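Local coordinates for protein putative N-acetylmuramoyl-L-alanine amidase (PDB 3CZX) that probably hydrolyses the amide link between N-acetylmuramoyl residues and L-amino acids in cell-wall glycopeptides, as a zinc-dependent amidase, at residues Tyr45-Lys50 against Leu177-Val182. Sequence-based numbering, arbitrary orientation.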
ATOM      1  N   TYR A  45       8.296  -7.394 -14.039  1.00 16.69           N
ATOM      2  CA  TYR A  45       8.664  -7.189 -15.434  1.00 15.90           C
ATOM      3  C   TYR A  45      10.053  -6.628 -15.702  1.00 15.95           C
ATOM      4  O   TYR A  45      10.468  -6.595 -16.858  1.00 16.24           O
ATOM      5  CB  TYR A  45       7.634  -6.281 -16.121  1.00 15.05           C
ATOM      6  CG  TYR A  45       6.221  -6.848 -16.112  1.00 13.70           C
ATOM      7  CD1 TYR A  45       5.780  -7.679 -17.133  1.00 14.41           C
ATOM      8  CD2 TYR A  45       5.322  -6.519 -15.082  1.00 13.64           C
ATOM      9  CE1 TYR A  45       4.500  -8.188 -17.139  1.00 14.62           C
ATOM     10  CE2 TYR A  45       3.997  -7.017 -15.086  1.00 13.60           C
ATOM     11  CZ  TYR A  45       3.606  -7.869 -16.116  1.00 12.47           C
ATOM     12  OH  TYR A  45       2.330  -8.389 -16.217  1.00 13.71           O
ATOM     13  N   GLY A  46      10.764  -6.187 -14.675  1.00 15.27           N
ATOM     14  CA  GLY A  46      12.086  -5.581 -14.846  1.00 15.41           C
ATOM     15  C   GLY A  46      12.128  -4.301 -15.677  1.00 15.31           C
ATOM     16  O   GLY A  46      13.171  -3.939 -16.267  1.00 17.14           O
ATOM     17  N   LEU A  47      11.008  -3.574 -15.710  1.00 15.14           N
ATOM     18  CA  LEU A  47      10.879  -2.376 -16.521  1.00 14.01           C
ATOM     19  C   LEU A  47      11.465  -1.145 -15.814  1.00 13.71           C
ATOM     20  O   LEU A  47      11.587  -1.108 -14.578  1.00 13.89           O
ATOM     21  CB  LEU A  47       9.389  -2.136 -16.872  1.00 13.80           C
ATOM     22  CG  LEU A  47       8.846  -3.197 -17.828  1.00 13.99           C
ATOM     23  CD1 LEU A  47       7.311  -3.148 -17.977  1.00 15.02           C
ATOM     24  CD2 LEU A  47       9.500  -3.107 -19.210  1.00 18.51           C
ATOM     25  N   THR A  48      11.857  -0.165 -16.622  1.00 13.91           N
ATOM     26  CA  THR A  48      12.368   1.115 -16.151  1.00 13.64           C
ATOM     27  C   THR A  48      11.192   2.007 -15.839  1.00 13.50           C
ATOM     28  O   THR A  48      10.418   2.377 -16.734  1.00 13.89           O
ATOM     29  CB  THR A  48      13.169   1.835 -17.229  1.00 15.11           C
ATOM     30  OG1 THR A  48      14.299   1.046 -17.580  1.00 17.00           O
ATOM     31  CG2 THR A  48      13.657   3.158 -16.742  1.00 14.65           C
ATOM     32  N   VAL A  49      11.116   2.380 -14.574  1.00 13.99           N
ATOM     33  CA  VAL A  49      10.126   3.342 -14.089  1.00 13.85           C
ATOM     34  C   VAL A  49      10.816   4.505 -13.412  1.00 14.82           C
ATOM     35  O   VAL A  49      11.671   4.313 -12.538  1.00 15.07           O
ATOM     36  CB  VAL A  49       9.143   2.699 -13.112  1.00 14.07           C
ATOM     37  CG1 VAL A  49       8.024   3.676 -12.760  1.00 13.27           C
ATOM     38  CG2 VAL A  49       8.574   1.408 -13.711  1.00 14.60           C
ATOM     39  N   LYS A  50      10.438   5.709 -13.796  1.00 14.50           N
ATOM     40  CA  LYS A  50      10.875   6.912 -13.098  1.00 16.82           C
ATOM     41  C   LYS A  50       9.696   7.498 -12.354  1.00 16.81           C
ATOM     42  O   LYS A  50       8.629   7.635 -12.902  1.00 15.15           O
ATOM     43  CB  LYS A  50      11.472   7.919 -14.080  1.00 18.01           C
ATOM     44  CG  LYS A  50      12.647   7.353 -14.864  1.00 20.46           C
ATOM     45  CD  LYS A  50      13.495   8.397 -15.550  1.00 21.91           C
ATOM     46  CE  LYS A  50      14.317   7.757 -16.700  1.00 25.30           C
ATOM     47  NZ  LYS A  50      15.352   8.715 -17.194  1.00 28.75           N
ATOM     48  N   LEU A 177       3.201  -2.550 -23.874  1.00 14.98           N
ATOM     49  CA  LEU A 177       4.617  -2.401 -24.224  1.00 16.17           C
ATOM     50  C   LEU A 177       5.201  -3.698 -24.791  1.00 16.94           C
ATOM     51  O   LEU A 177       6.317  -3.702 -25.322  1.00 18.58           O
ATOM     52  CB  LEU A 177       5.420  -2.000 -23.000  1.00 16.00           C
ATOM     53  CG  LEU A 177       5.048  -0.630 -22.434  1.00 16.60           C
ATOM     54  CD1 LEU A 177       5.810  -0.352 -21.158  1.00 17.54           C
ATOM     55  CD2 LEU A 177       5.301   0.449 -23.473  1.00 16.01           C
ATOM     56  N   GLY A 178       4.457  -4.792 -24.678  1.00 17.90           N
ATOM     57  CA  GLY A 178       4.913  -6.117 -25.096  1.00 17.93           C
ATOM     58  C   GLY A 178       5.956  -6.731 -24.188  1.00 18.38           C
ATOM     59  O   GLY A 178       6.766  -7.561 -24.641  1.00 20.04           O
ATOM     60  N   ALA A 179       5.955  -6.347 -22.906  1.00 17.99           N
ATOM     61  CA  ALA A 179       6.895  -6.872 -21.924  1.00 18.35           C
ATOM     62  C   ALA A 179       6.346  -8.117 -21.279  1.00 20.02           C
ATOM     63  O   ALA A 179       5.249  -8.103 -20.697  1.00 18.20           O
ATOM     64  CB  ALA A 179       7.198  -5.832 -20.835  1.00 19.25           C
ATOM     65  N   ALA A 180       7.122  -9.194 -21.355  1.00 20.88           N
ATOM     66  CA  ALA A 180       6.748 -10.435 -20.702  1.00 22.69           C
ATOM     67  C   ALA A 180       7.236 -10.422 -19.259  1.00 22.31           C
ATOM     68  O   ALA A 180       8.210  -9.726 -18.931  1.00 22.87           O
ATOM     69  CB  ALA A 180       7.336 -11.613 -21.456  1.00 21.96           C
ATOM     70  N   LYS A 181       6.556 -11.174 -18.396  1.00 23.78           N
ATOM     71  CA  LYS A 181       7.008 -11.308 -17.009  1.00 25.26           C
ATOM     72  C   LYS A 181       8.395 -11.942 -16.950  1.00 26.88           C
ATOM     73  O   LYS A 181       8.719 -12.787 -17.792  1.00 27.84           O
ATOM     74  CB  LYS A 181       6.020 -12.110 -16.161  1.00 25.80           C
ATOM     75  CG  LYS A 181       4.670 -11.429 -15.963  1.00 26.16           C
ATOM     76  CD  LYS A 181       3.948 -11.997 -14.766  1.00 26.94           C
ATOM     77  CE  LYS A 181       2.465 -11.696 -14.832  1.00 27.05           C
ATOM     78  NZ  LYS A 181       1.848 -11.860 -13.508  1.00 28.72           N
ATOM     79  N   VAL A 182       9.209 -11.493 -15.985  1.00 27.38           N
ATOM     80  CA  VAL A 182      10.550 -12.029 -15.733  1.00 28.40           C
ATOM     81  C   VAL A 182      10.547 -12.787 -14.401  1.00 29.75           C
ATOM     82  O   VAL A 182       9.602 -13.549 -14.104  1.00 31.82           O
ATOM     83  CB  VAL A 182      11.633 -10.926 -15.689  1.00 28.47           C
ATOM     84  CG1 VAL A 182      11.680 -10.133 -17.005  1.00 29.95           C
ATOM     85  CG2 VAL A 182      11.411  -9.981 -14.495  1.00 28.65           C
TER
HETATM   86  O   HOH W   1       9.798  -7.537 -19.303  1.00 22.10           O
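The Tyr45 ring packs against the aliphatic chain of Lys181, the two crossing obliquely, with Tyr45 CE1 3.5 Å from Lys181 CG. Beyond CG the lysine chain is extended and passes the hydroxyl end of the ring, its CE 3.6 Å from Tyr45 OH. The tyrosine's CB points away from the 177-182 tail, yet chi1 of -60° sets CG beside the backbone N and turns the ring back toward the tail; the hydroxyl is hydrogen-bonded to Asp171 of helix 152-177, which fixes the far end. Leu47 straddles Ala179 with its two methyls, CD1 and CD2 each 3.9 Å from Ala179 CB. At the chain terminus, Val182 sets its CG1 3.7 Å from Tyr45 O and its CG2 against the peptide leading into Gly46. No direct hydrogen bond joins the segments; instead one water donates to two carbonyls, Tyr45 O and Ala180 O, each 2.7 Å away, while Val182 pairs through its backbone with Asp44. Away from the zinc site, the contact lays the C-terminal tail, which leaves helix 152-177 through a Schellman motif at Gly178, over the turn linking helix 26-45 to edge strand 49-51, a helix-to-strand connection of the amidase's alpha/beta fold.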